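Local coordinates for protein aerobactin synthase IucA (Klebsiella pneumoniae subsp. pneumoniae, PDB 5JM8) that probably catalyses an ATP-dependent ligation step in the assembly of the siderophore aerobactin, as an NRPS-independent siderophore (NIS) synthetase, and binds ATP and magnesium, at residues S377-A382 and F492-A497; H176-W181 and L252-A257; P537-K542 and F565-P570. All coordinates share one frame; numbering follows the deposited sequence.

Contact 1: residues S377-A382 and F492-A497; sequences SLLVAA and FAVTAA
The N-terminal turn of helix 378-390 meets the side of helix 475-500 here, and the short axes of 378-382 and 492-497 pass 10.4 Å apart at a crossing angle of -68°. Only 162 Å² is buried, so this is a small, steeply crossed helix-helix touch.

The apolar part rests on one branch of one leucine. L379 holds CG anti to the backbone N (chi1 172°), and its CD2 methyl reaches both V494 CG1 and A497 CB at 4.1 Å. The L379 and V494 side chains cross at about a right angle and touch through these single methyls. CD2 also lies 3.9 Å from V494 O, and V380 CG2 likewise rests against a backbone carbonyl, 4.0 Å from A497 O; both are van der Waals contacts.

The polar part runs through water. S377 occupies the N-cap position; with chi1 at 65° its OG lies between backbone N and carbonyl carbon and takes a weak capping bond from V380 N (3.4 Å). The same OG hydrogen-bonds to a water that donates to A497 O at a short 2.5 Å, so the cap of one helix is bridged to a backbone carbonyl of the other.

Around this crossing, W401 of helix 394-420 touches both L379 and V494, while helix 364-368 covers the same two side chains through L367 and L364. On the far side of 492-497, T495 packs against L509 and M510 of helix 506-521.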
ATOM      1  N   SER A 377      17.456  -2.983  23.168  1.00 14.00           N
ATOM      2  CA  SER A 377      16.125  -3.566  23.218  1.00 13.75           C
ATOM      3  C   SER A 377      15.238  -2.773  22.262  1.00 17.03           C
ATOM      4  O   SER A 377      15.554  -1.633  21.919  1.00 17.48           O
ATOM      5  CB  SER A 377      15.563  -3.542  24.639  1.00 13.94           C
ATOM      6  OG  SER A 377      15.359  -2.215  25.086  1.00 13.88           O
ATOM      7  N   LEU A 378      14.135  -3.373  21.824  1.00 15.91           N
ATOM      8  CA  LEU A 378      13.268  -2.738  20.837  1.00 15.41           C
ATOM      9  C   LEU A 378      12.589  -1.492  21.399  1.00 17.61           C
ATOM     10  O   LEU A 378      12.142  -0.627  20.644  1.00 23.13           O
ATOM     11  CB  LEU A 378      12.223  -3.731  20.340  1.00 13.60           C
ATOM     12  CG  LEU A 378      12.788  -4.893  19.520  1.00 16.85           C
ATOM     13  CD1 LEU A 378      11.724  -5.955  19.287  1.00 13.80           C
ATOM     14  CD2 LEU A 378      13.356  -4.399  18.191  1.00 11.71           C
ATOM     15  N   LEU A 379      12.513  -1.404  22.723  1.00 15.04           N
ATOM     16  CA  LEU A 379      12.016  -0.203  23.383  1.00 12.00           C
ATOM     17  C   LEU A 379      13.022   0.925  23.210  1.00 13.94           C
ATOM     18  O   LEU A 379      12.659   2.050  22.876  1.00 20.02           O
ATOM     19  CB  LEU A 379      11.759  -0.460  24.868  1.00 12.56           C
ATOM     20  CG  LEU A 379      11.422   0.759  25.732  1.00 16.76           C
ATOM     21  CD1 LEU A 379      10.210   1.508  25.194  1.00 20.67           C
ATOM     22  CD2 LEU A 379      11.187   0.332  27.173  1.00 17.39           C
ATOM     23  N   VAL A 380      14.293   0.607  23.433  1.00 14.92           N
ATOM     24  CA  VAL A 380      15.368   1.588  23.333  1.00 15.52           C
ATOM     25  C   VAL A 380      15.550   2.037  21.888  1.00 15.15           C
ATOM     26  O   VAL A 380      15.938   3.175  21.628  1.00 13.64           O
ATOM     27  CB  VAL A 380      16.692   1.014  23.885  1.00 13.77           C
ATOM     28  CG1 VAL A 380      17.873   1.927  23.560  1.00 13.99           C
ATOM     29  CG2 VAL A 380      16.581   0.806  25.382  1.00 14.11           C
ATOM     30  N   ALA A 381      15.273   1.133  20.954  1.00 15.76           N
ATOM     31  CA  ALA A 381      15.311   1.459  19.532  1.00 14.12           C
ATOM     32  C   ALA A 381      14.227   2.475  19.185  1.00 14.64           C
ATOM     33  O   ALA A 381      14.430   3.344  18.341  1.00 14.07           O
ATOM     34  CB  ALA A 381      15.143   0.203  18.696  1.00 13.43           C
ATOM     35  N   ALA A 382      13.077   2.358  19.842  1.00 12.15           N
ATOM     36  CA  ALA A 382      11.973   3.286  19.633  1.00 14.76           C
ATOM     37  C   ALA A 382      12.288   4.655  20.230  1.00 14.27           C
ATOM     38  O   ALA A 382      12.186   5.675  19.551  1.00 15.16           O
ATOM     39  CB  ALA A 382      10.695   2.729  20.235  1.00 11.86           C
ATOM     40  N   PHE A 492       8.165  -1.830  35.733  1.00 18.75           N
ATOM     41  CA  PHE A 492       9.574  -1.892  36.101  1.00 17.97           C
ATOM     42  C   PHE A 492      10.413  -2.521  34.987  1.00 19.41           C
ATOM     43  O   PHE A 492      11.627  -2.334  34.945  1.00 22.20           O
ATOM     44  CB  PHE A 492       9.760  -2.665  37.411  1.00 21.06           C
ATOM     45  CG  PHE A 492       9.178  -1.971  38.622  1.00 26.77           C
ATOM     46  CD1 PHE A 492       8.833  -0.627  38.582  1.00 29.49           C
ATOM     47  CD2 PHE A 492       8.982  -2.666  39.804  1.00 28.24           C
ATOM     48  CE1 PHE A 492       8.302   0.004  39.695  1.00 30.21           C
ATOM     49  CE2 PHE A 492       8.449  -2.038  40.918  1.00 27.74           C
ATOM     50  CZ  PHE A 492       8.111  -0.705  40.862  1.00 28.14           C
ATOM     51  N   ALA A 493       9.770  -3.254  34.080  1.00 17.84           N
ATOM     52  CA  ALA A 493      10.469  -3.788  32.917  1.00 16.14           C
ATOM     53  C   ALA A 493      10.797  -2.652  31.961  1.00 16.74           C
ATOM     54  O   ALA A 493      11.819  -2.674  31.275  1.00 17.48           O
ATOM     55  CB  ALA A 493       9.637  -4.844  32.222  1.00 15.95           C
ATOM     56  N   VAL A 494       9.920  -1.654  31.928  1.00 16.43           N
ATOM     57  CA  VAL A 494      10.142  -0.463  31.120  1.00 16.48           C
ATOM     58  C   VAL A 494      11.310   0.341  31.687  1.00 19.89           C
ATOM     59  O   VAL A 494      12.241   0.689  30.963  1.00 23.82           O
ATOM     60  CB  VAL A 494       8.870   0.418  31.055  1.00 15.57           C
ATOM     61  CG1 VAL A 494       9.157   1.751  30.380  1.00 13.92           C
ATOM     62  CG2 VAL A 494       7.757  -0.318  30.332  1.00 13.99           C
ATOM     63  N   THR A 495      11.260   0.626  32.984  1.00 18.79           N
ATOM     64  CA  THR A 495      12.299   1.421  33.630  1.00 18.81           C
ATOM     65  C   THR A 495      13.638   0.681  33.626  1.00 20.34           C
ATOM     66  O   THR A 495      14.695   1.297  33.490  1.00 20.45           O
ATOM     67  CB  THR A 495      11.917   1.778  35.082  1.00 19.93           C
ATOM     68  OG1 THR A 495      11.767   0.583  35.855  1.00 21.75           O
ATOM     69  CG2 THR A 495      10.613   2.560  35.116  1.00 20.24           C
ATOM     70  N   ALA A 496      13.583  -0.640  33.768  1.00 24.45           N
ATOM     71  CA  ALA A 496      14.787  -1.468  33.789  1.00 20.27           C
ATOM     72  C   ALA A 496      15.471  -1.510  32.429  1.00 17.39           C
ATOM     73  O   ALA A 496      16.694  -1.430  32.342  1.00 15.69           O
ATOM     74  CB  ALA A 496      14.447  -2.877  34.240  1.00 21.34           C
ATOM     75  N   ALA A 497      14.676  -1.648  31.373  1.00 14.94           N
ATOM     76  CA  ALA A 497      15.201  -1.648  30.013  1.00 15.59           C
ATOM     77  C   ALA A 497      15.941  -0.348  29.723  1.00 14.49           C
ATOM     78  O   ALA A 497      17.025  -0.353  29.148  1.00 19.01           O
ATOM     79  CB  ALA A 497      14.077  -1.848  29.017  1.00 14.01           C
TER
HETATM   80  O   HOH W   1      17.225  -2.024  27.259  1.00  8.01           O

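Contact 2: residues H176-W181 and L252-A257; sequences HFPLRW and LGEAGA
An antiparallel strand pair with a classic beta bulge joins 176-181 to 252-257, L252 and G253 both facing W181; strand 177-185 is the middle one of a three-stranded sheet and 249-255 lies at its edge. At the bulge, W181 N donates to G253 O while W181 O accepts from L252 N, both at 2.9 Å and both bent, the N-H...O angles being 141° and 146°.

W181 and A255 share a face. CG stands anti to the carbonyl carbon, beside the backbone N, and the indole presents its CD1-NE1 edge to A255: CD1 lies 4.1 Å from A255 CB, and NE1 donates to A255 O. P225 of strand 221-226 and L213 also touch the indole.

R180 and E254 form a non-hydrogen-bonded pair on the other face. R180 is extended, CG anti to the backbone N, and G253 CA lies over one face of its guanidinium. E254 has CG beside its backbone N and is extended beyond. Their charged ends stay 5.2 Å apart (R180 NH1 to E254 OE2), and each finds its salt bridge elsewhere, R180 with D251 and E254 with R168.

P178 lies across the corner, where the chain swings away through G256; its CB is 3.5 Å from both A255 O and G256 O. A water accepts from L179 N and donates to the carbonyls of A255 and A257. A255 O is therefore gripped twice, by this water and by W181 NE1, whose 3.0 Å bond arrives 36° out of the carbonyl plane.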
ATOM      1  N   HIS A 176       3.649 -18.964  10.012  1.00 15.54           N
ATOM      2  CA  HIS A 176       2.232 -18.730   9.802  1.00 16.44           C
ATOM      3  C   HIS A 176       1.618 -19.949   9.132  1.00 16.58           C
ATOM      4  O   HIS A 176       2.322 -20.757   8.524  1.00 15.11           O
ATOM      5  CB  HIS A 176       2.002 -17.474   8.967  1.00 17.34           C
ATOM      6  CG  HIS A 176       2.638 -17.518   7.613  1.00 19.07           C
ATOM      7  ND1 HIS A 176       3.918 -17.065   7.376  1.00 21.80           N
ATOM      8  CD2 HIS A 176       2.162 -17.944   6.421  1.00 21.52           C
ATOM      9  CE1 HIS A 176       4.207 -17.222   6.097  1.00 24.62           C
ATOM     10  NE2 HIS A 176       3.157 -17.752   5.495  1.00 24.19           N
ATOM     11  N   PHE A 177       0.305 -20.091   9.263  1.00 19.94           N
ATOM     12  CA  PHE A 177      -0.389 -21.239   8.698  1.00 20.81           C
ATOM     13  C   PHE A 177      -1.883 -20.971   8.575  1.00 24.45           C
ATOM     14  O   PHE A 177      -2.443 -20.207   9.361  1.00 27.54           O
ATOM     15  CB  PHE A 177      -0.150 -22.478   9.561  1.00 18.44           C
ATOM     16  CG  PHE A 177      -0.488 -22.280  11.012  1.00 19.24           C
ATOM     17  CD1 PHE A 177      -1.803 -22.336  11.443  1.00 19.50           C
ATOM     18  CD2 PHE A 177       0.509 -22.043  11.944  1.00 17.46           C
ATOM     19  CE1 PHE A 177      -2.119 -22.154  12.772  1.00 18.08           C
ATOM     20  CE2 PHE A 177       0.198 -21.861  13.277  1.00 16.34           C
ATOM     21  CZ  PHE A 177      -1.117 -21.916  13.692  1.00 16.64           C
ATOM     22  N   PRO A 178      -2.538 -21.600   7.586  1.00 21.23           N
ATOM     23  CA  PRO A 178      -3.994 -21.468   7.512  1.00 23.79           C
ATOM     24  C   PRO A 178      -4.667 -22.367   8.544  1.00 29.63           C
ATOM     25  O   PRO A 178      -4.059 -23.346   8.976  1.00 35.51           O
ATOM     26  CB  PRO A 178      -4.309 -21.912   6.087  1.00 22.69           C
ATOM     27  CG  PRO A 178      -3.259 -22.919   5.787  1.00 22.20           C
ATOM     28  CD  PRO A 178      -2.015 -22.469   6.517  1.00 20.78           C
ATOM     29  N   LEU A 179      -5.895 -22.041   8.933  1.00 29.39           N
ATOM     30  CA  LEU A 179      -6.608 -22.836   9.926  1.00 25.51           C
ATOM     31  C   LEU A 179      -7.030 -24.184   9.366  1.00 24.43           C
ATOM     32  O   LEU A 179      -7.088 -24.372   8.153  1.00 25.62           O
ATOM     33  CB  LEU A 179      -7.849 -22.096  10.427  1.00 23.72           C
ATOM     34  CG  LEU A 179      -7.630 -20.794  11.193  1.00 23.88           C
ATOM     35  CD1 LEU A 179      -8.969 -20.228  11.631  1.00 24.20           C
ATOM     36  CD2 LEU A 179      -6.720 -21.019  12.388  1.00 23.06           C
ATOM     37  N   ARG A 180      -7.318 -25.117  10.267  1.00 24.58           N
ATOM     38  CA  ARG A 180      -7.967 -26.366   9.908  1.00 27.16           C
ATOM     39  C   ARG A 180      -9.466 -26.163  10.069  1.00 30.02           C
ATOM     40  O   ARG A 180      -9.895 -25.394  10.928  1.00 35.18           O
ATOM     41  CB  ARG A 180      -7.467 -27.513  10.783  1.00 28.81           C
ATOM     42  CG  ARG A 180      -8.009 -28.874  10.399  1.00 31.94           C
ATOM     43  CD  ARG A 180      -7.364 -29.953  11.243  1.00 32.00           C
ATOM     44  NE  ARG A 180      -7.789 -31.295  10.860  1.00 30.88           N
ATOM     45  CZ  ARG A 180      -7.233 -32.008   9.887  1.00 30.40           C
ATOM     46  NH1 ARG A 180      -6.229 -31.513   9.177  1.00 30.34           N
ATOM     47  NH2 ARG A 180      -7.688 -33.224   9.622  1.00 31.45           N
ATOM     48  N   TRP A 181     -10.260 -26.844   9.249  1.00 31.31           N
ATOM     49  CA  TRP A 181     -11.700 -26.601   9.215  1.00 34.00           C
ATOM     50  C   TRP A 181     -12.526 -27.884   9.204  1.00 38.33           C
ATOM     51  O   TRP A 181     -12.226 -28.816   8.458  1.00 41.86           O
ATOM     52  CB  TRP A 181     -12.055 -25.763   7.987  1.00 31.16           C
ATOM     53  CG  TRP A 181     -11.447 -24.389   7.988  1.00 26.30           C
ATOM     54  CD1 TRP A 181     -10.226 -24.030   7.495  1.00 23.50           C
ATOM     55  CD2 TRP A 181     -12.041 -23.190   8.499  1.00 22.11           C
ATOM     56  NE1 TRP A 181     -10.023 -22.682   7.669  1.00 21.41           N
ATOM     57  CE2 TRP A 181     -11.123 -22.144   8.285  1.00 20.31           C
ATOM     58  CE3 TRP A 181     -13.260 -22.900   9.119  1.00 22.10           C
ATOM     59  CZ2 TRP A 181     -11.385 -20.831   8.666  1.00 20.25           C
ATOM     60  CZ3 TRP A 181     -13.518 -21.598   9.498  1.00 21.61           C
ATOM     61  CH2 TRP A 181     -12.586 -20.579   9.270  1.00 21.45           C
ATOM     62  N   LEU A 252     -12.458 -31.002   6.539  1.00 31.52           N
ATOM     63  CA  LEU A 252     -12.198 -30.272   5.301  1.00 30.03           C
ATOM     64  C   LEU A 252     -10.713 -29.972   5.114  1.00 31.36           C
ATOM     65  O   LEU A 252     -10.289 -29.542   4.041  1.00 27.02           O
ATOM     66  CB  LEU A 252     -12.999 -28.966   5.280  1.00 23.60           C
ATOM     67  CG  LEU A 252     -14.521 -29.114   5.372  1.00 24.45           C
ATOM     68  CD1 LEU A 252     -15.196 -27.751   5.380  1.00 24.10           C
ATOM     69  CD2 LEU A 252     -15.060 -29.962   4.228  1.00 25.28           C
ATOM     70  N   GLY A 253      -9.925 -30.199   6.159  1.00 32.39           N
ATOM     71  CA  GLY A 253      -8.496 -29.958   6.097  1.00 32.58           C
ATOM     72  C   GLY A 253      -8.134 -28.505   6.345  1.00 31.90           C
ATOM     73  O   GLY A 253      -8.954 -27.724   6.834  1.00 31.22           O
ATOM     74  N   GLU A 254      -6.898 -28.148   6.006  1.00 28.38           N
ATOM     75  CA  GLU A 254      -6.427 -26.775   6.151  1.00 28.58           C
ATOM     76  C   GLU A 254      -6.814 -25.933   4.944  1.00 28.55           C
ATOM     77  O   GLU A 254      -6.816 -26.421   3.814  1.00 32.16           O
ATOM     78  CB  GLU A 254      -4.911 -26.746   6.331  1.00 28.29           C
ATOM     79  CG  GLU A 254      -4.420 -27.498   7.549  1.00 28.73           C
ATOM     80  CD  GLU A 254      -2.910 -27.501   7.657  1.00 27.26           C
ATOM     81  OE1 GLU A 254      -2.246 -26.952   6.751  1.00 26.17           O
ATOM     82  OE2 GLU A 254      -2.386 -28.052   8.648  1.00 24.97           O
ATOM     83  N   ALA A 255      -7.133 -24.665   5.188  1.00 27.09           N
ATOM     84  CA  ALA A 255      -7.545 -23.768   4.117  1.00 23.50           C
ATOM     85  C   ALA A 255      -7.604 -22.321   4.577  1.00 23.80           C
ATOM     86  O   ALA A 255      -7.831 -22.038   5.755  1.00 24.86           O
ATOM     87  CB  ALA A 255      -8.905 -24.189   3.573  1.00 23.23           C
ATOM     88  N   GLY A 256      -7.397 -21.411   3.632  1.00 20.91           N
ATOM     89  CA  GLY A 256      -7.704 -20.010   3.841  1.00 19.00           C
ATOM     90  C   GLY A 256      -6.531 -19.113   4.174  1.00 20.46           C
ATOM     91  O   GLY A 256      -5.377 -19.419   3.873  1.00 24.10           O
ATOM     92  N   ALA A 257      -6.851 -17.988   4.806  1.00 20.49           N
ATOM     93  CA  ALA A 257      -5.881 -16.938   5.079  1.00 19.73           C
ATOM     94  C   ALA A 257      -4.805 -17.404   6.054  1.00 21.56           C
ATOM     95  O   ALA A 257      -5.032 -18.325   6.835  1.00 22.20           O
ATOM     96  CB  ALA A 257      -6.592 -15.710   5.625  1.00 18.43           C
TER
HETATM   97  O   HOH W   2      -7.178 -19.917   7.776  1.00 23.74           O
HETATM   98  O   HOH W   3      -3.868 -29.363  10.076  1.00 16.40           O

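Contact 3: residues P537-K542 and F565-P570; sequences PYWNVK and FDFANP
A two-stranded antiparallel ribbon, 538-540 against 566-568, divides into a packed aromatic face and a mixed, more exposed one. Its axes approach to 4.1 Å, and W539 with F567 is the hydrogen-bonded pair, in which W539 N donates to F567 O and F567 N to W539 O. N569 N to P537 O and V541 N to F565 O extend the ladder at its two ends.

The tight side holds W539, F567 and N569. W539 and F567 lie side by side pointing the same way, planes 34° apart, with W539 CE3 3.5 Å from F567 CD2. N569 crosses the indole obliquely, its CB making a CH-pi contact 4.1 Å from the centroid of the five-membered ring. Its amide is fixed by outside bonds, ND2 to the V533 and N536 carbonyls and OD1 to L571 N; L487 and V488 of helix 475-500 also touch W539.

On the opposite face Y538, D566 and A568 are exposed. The Y538 ring turns an edge to A568, CD1 lying 3.8 Å from A568 CA. N540 shares this face, its OD1 hydrogen-bonded to R480. Beyond the strands the contact closes up again: buried V541 lays CG2 over one face of the F565 ring, 4.1 Å from CZ.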
ATOM      1  N   PRO A 537       5.345  -0.968  52.676  1.00 38.17           N
ATOM      2  CA  PRO A 537       6.775  -1.277  52.525  1.00 38.14           C
ATOM      3  C   PRO A 537       7.059  -2.519  51.688  1.00 37.71           C
ATOM      4  O   PRO A 537       8.040  -2.536  50.944  1.00 38.19           O
ATOM      5  CB  PRO A 537       7.242  -1.493  53.971  1.00 37.32           C
ATOM      6  CG  PRO A 537       6.281  -0.745  54.800  1.00 37.09           C
ATOM      7  CD  PRO A 537       4.965  -0.858  54.098  1.00 37.10           C
ATOM      8  N   TYR A 538       6.211  -3.537  51.813  1.00 37.33           N
ATOM      9  CA  TYR A 538       6.406  -4.799  51.111  1.00 32.72           C
ATOM     10  C   TYR A 538       5.205  -5.141  50.238  1.00 29.97           C
ATOM     11  O   TYR A 538       4.065  -4.833  50.586  1.00 29.10           O
ATOM     12  CB  TYR A 538       6.655  -5.933  52.112  1.00 33.33           C
ATOM     13  CG  TYR A 538       7.963  -5.839  52.875  1.00 37.91           C
ATOM     14  CD1 TYR A 538       9.151  -5.513  52.229  1.00 37.40           C
ATOM     15  CD2 TYR A 538       8.010  -6.085  54.243  1.00 44.23           C
ATOM     16  CE1 TYR A 538      10.346  -5.432  52.925  1.00 41.08           C
ATOM     17  CE2 TYR A 538       9.199  -6.007  54.946  1.00 47.57           C
ATOM     18  CZ  TYR A 538      10.364  -5.680  54.282  1.00 47.84           C
ATOM     19  OH  TYR A 538      11.549  -5.601  54.976  1.00 52.63           O
ATOM     20  N   TRP A 539       5.475  -5.775  49.100  1.00 30.43           N
ATOM     21  CA  TRP A 539       4.426  -6.324  48.250  1.00 35.76           C
ATOM     22  C   TRP A 539       4.506  -7.844  48.286  1.00 40.75           C
ATOM     23  O   TRP A 539       5.494  -8.432  47.848  1.00 44.22           O
ATOM     24  CB  TRP A 539       4.551  -5.818  46.810  1.00 34.39           C
ATOM     25  CG  TRP A 539       4.427  -4.334  46.670  1.00 32.94           C
ATOM     26  CD1 TRP A 539       3.998  -3.454  47.618  1.00 31.64           C
ATOM     27  CD2 TRP A 539       4.739  -3.555  45.510  1.00 30.41           C
ATOM     28  NE1 TRP A 539       4.024  -2.175  47.122  1.00 29.54           N
ATOM     29  CE2 TRP A 539       4.476  -2.209  45.828  1.00 29.06           C
ATOM     30  CE3 TRP A 539       5.217  -3.865  44.233  1.00 29.15           C
ATOM     31  CZ2 TRP A 539       4.673  -1.176  44.918  1.00 28.35           C
ATOM     32  CZ3 TRP A 539       5.413  -2.835  43.330  1.00 28.22           C
ATOM     33  CH2 TRP A 539       5.141  -1.508  43.676  1.00 27.68           C
ATOM     34  N   ASN A 540       3.465  -8.473  48.818  1.00 41.24           N
ATOM     35  CA  ASN A 540       3.406  -9.925  48.892  1.00 41.69           C
ATOM     36  C   ASN A 540       2.752 -10.474  47.632  1.00 45.25           C
ATOM     37  O   ASN A 540       1.611 -10.131  47.319  1.00 46.24           O
ATOM     38  CB  ASN A 540       2.642 -10.369  50.138  1.00 40.24           C
ATOM     39  CG  ASN A 540       3.040 -11.753  50.600  1.00 41.55           C
ATOM     40  OD1 ASN A 540       2.980 -12.718  49.836  1.00 40.26           O
ATOM     41  ND2 ASN A 540       3.458 -11.860  51.857  1.00 44.70           N
ATOM     42  N   VAL A 541       3.486 -11.317  46.909  1.00 47.13           N
ATOM     43  CA  VAL A 541       3.065 -11.775  45.589  1.00 43.81           C
ATOM     44  C   VAL A 541       3.383 -13.264  45.399  1.00 45.64           C
ATOM     45  O   VAL A 541       3.398 -14.017  46.371  1.00 40.87           O
ATOM     46  CB  VAL A 541       3.736 -10.923  44.487  1.00 35.55           C
ATOM     47  CG1 VAL A 541       3.291  -9.477  44.611  1.00 30.64           C
ATOM     48  CG2 VAL A 541       5.255 -11.011  44.574  1.00 32.21           C
ATOM     49  N   LYS A 542       3.627 -13.682  44.158  1.00 49.88           N
ATOM     50  CA  LYS A 542       3.842 -15.093  43.839  1.00 49.75           C
ATOM     51  C   LYS A 542       4.998 -15.271  42.853  1.00 48.28           C
ATOM     52  O   LYS A 542       5.004 -14.674  41.774  1.00 48.58           O
ATOM     53  CB  LYS A 542       2.557 -15.700  43.271  1.00 46.57           C
ATOM     54  CG  LYS A 542       2.642 -17.181  42.932  1.00 45.36           C
ATOM     55  CD  LYS A 542       1.349 -17.659  42.290  1.00 45.31           C
ATOM     56  CE  LYS A 542       1.482 -19.064  41.730  1.00 47.25           C
ATOM     57  NZ  LYS A 542       1.786 -20.055  42.792  1.00 50.67           N
ATOM     58  N   PHE A 565       6.292 -14.579  48.068  1.00 40.33           N
ATOM     59  CA  PHE A 565       7.355 -13.861  48.764  1.00 37.73           C
ATOM     60  C   PHE A 565       7.108 -12.355  48.806  1.00 37.89           C
ATOM     61  O   PHE A 565       6.425 -11.796  47.947  1.00 36.51           O
ATOM     62  CB  PHE A 565       8.704 -14.145  48.103  1.00 35.46           C
ATOM     63  CG  PHE A 565       8.829 -13.583  46.718  1.00 35.89           C
ATOM     64  CD1 PHE A 565       8.409 -14.315  45.622  1.00 37.78           C
ATOM     65  CD2 PHE A 565       9.369 -12.325  46.512  1.00 35.17           C
ATOM     66  CE1 PHE A 565       8.524 -13.802  44.344  1.00 37.74           C
ATOM     67  CE2 PHE A 565       9.487 -11.806  45.238  1.00 35.25           C
ATOM     68  CZ  PHE A 565       9.065 -12.545  44.152  1.00 36.52           C
ATOM     69  N   ASP A 566       7.686 -11.708  49.814  1.00 35.97           N
ATOM     70  CA  ASP A 566       7.516 -10.277  50.014  1.00 36.36           C
ATOM     71  C   ASP A 566       8.497  -9.484  49.163  1.00 40.84           C
ATOM     72  O   ASP A 566       9.707  -9.710  49.206  1.00 45.17           O
ATOM     73  CB  ASP A 566       7.690  -9.931  51.490  1.00 35.49           C
ATOM     74  CG  ASP A 566       6.775 -10.740  52.381  1.00 40.25           C
ATOM     75  OD1 ASP A 566       5.748 -11.240  51.873  1.00 38.16           O
ATOM     76  OD2 ASP A 566       7.080 -10.883  53.584  1.00 47.30           O
ATOM     77  N   PHE A 567       7.949  -8.547  48.396  1.00 40.71           N
ATOM     78  CA  PHE A 567       8.718  -7.752  47.451  1.00 36.96           C
ATOM     79  C   PHE A 567       8.906  -6.339  47.986  1.00 37.82           C
ATOM     80  O   PHE A 567       7.937  -5.598  48.161  1.00 38.97           O
ATOM     81  CB  PHE A 567       8.014  -7.729  46.094  1.00 32.62           C
ATOM     82  CG  PHE A 567       8.695  -6.878  45.063  1.00 30.65           C
ATOM     83  CD1 PHE A 567       9.809  -7.344  44.388  1.00 31.34           C
ATOM     84  CD2 PHE A 567       8.210  -5.616  44.755  1.00 31.40           C
ATOM     85  CE1 PHE A 567      10.435  -6.566  43.433  1.00 31.42           C
ATOM     86  CE2 PHE A 567       8.831  -4.833  43.801  1.00 31.91           C
ATOM     87  CZ  PHE A 567       9.944  -5.309  43.138  1.00 31.74           C
ATOM     88  N   ALA A 568      10.157  -5.979  48.259  1.00 37.32           N
ATOM     89  CA  ALA A 568      10.481  -4.664  48.793  1.00 36.98           C
ATOM     90  C   ALA A 568      10.058  -3.564  47.826  1.00 34.31           C
ATOM     91  O   ALA A 568      10.540  -3.500  46.697  1.00 32.65           O
ATOM     92  CB  ALA A 568      11.966  -4.566  49.091  1.00 39.12           C
ATOM     93  N   ASN A 569       9.160  -2.702  48.289  1.00 34.65           N
ATOM     94  CA  ASN A 569       8.603  -1.626  47.478  1.00 34.06           C
ATOM     95  C   ASN A 569       9.648  -0.564  47.134  1.00 33.18           C
ATOM     96  O   ASN A 569      10.182   0.087  48.034  1.00 33.27           O
ATOM     97  CB  ASN A 569       7.430  -0.981  48.222  1.00 34.15           C
ATOM     98  CG  ASN A 569       6.646  -0.010  47.362  1.00 31.86           C
ATOM     99  OD1 ASN A 569       7.113   0.436  46.316  1.00 32.28           O
ATOM    100  ND2 ASN A 569       5.446   0.331  47.810  1.00 30.52           N
ATOM    101  N   PRO A 570       9.946  -0.381  45.831  1.00 32.42           N
ATOM    102  CA  PRO A 570      10.870   0.694  45.445  1.00 35.38           C
ATOM    103  C   PRO A 570      10.210   2.066  45.291  1.00 39.36           C
ATOM    104  O   PRO A 570      10.915   3.041  45.033  1.00 40.85           O
ATOM    105  CB  PRO A 570      11.412   0.213  44.097  1.00 31.96           C
ATOM    106  CG  PRO A 570      10.314  -0.596  43.525  1.00 30.06           C
ATOM    107  CD  PRO A 570       9.624  -1.256  44.687  1.00 30.12           C
TER

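Contacts 1 and 3 adjoin through helix 475-500. From the segment that carries contact 1, F492 reaches contact 3: its CZ packs 3.5 Å from P570 CG, and its CE2 lies 4.0 Å from F567 CE2 and 4.0 Å from W539 CZ3, although the two centres are 23 Å apart. Contact 2 stands separately, its centre 36 Å from that of contact 1 and 46 Å from that of contact 3, on the opposite side of the chain's centre from the latter. The side chains of V494, K542 and F177 are about 11, 12 and 13 Å from the bound ATP, so these three side chains do not touch the nucleotide.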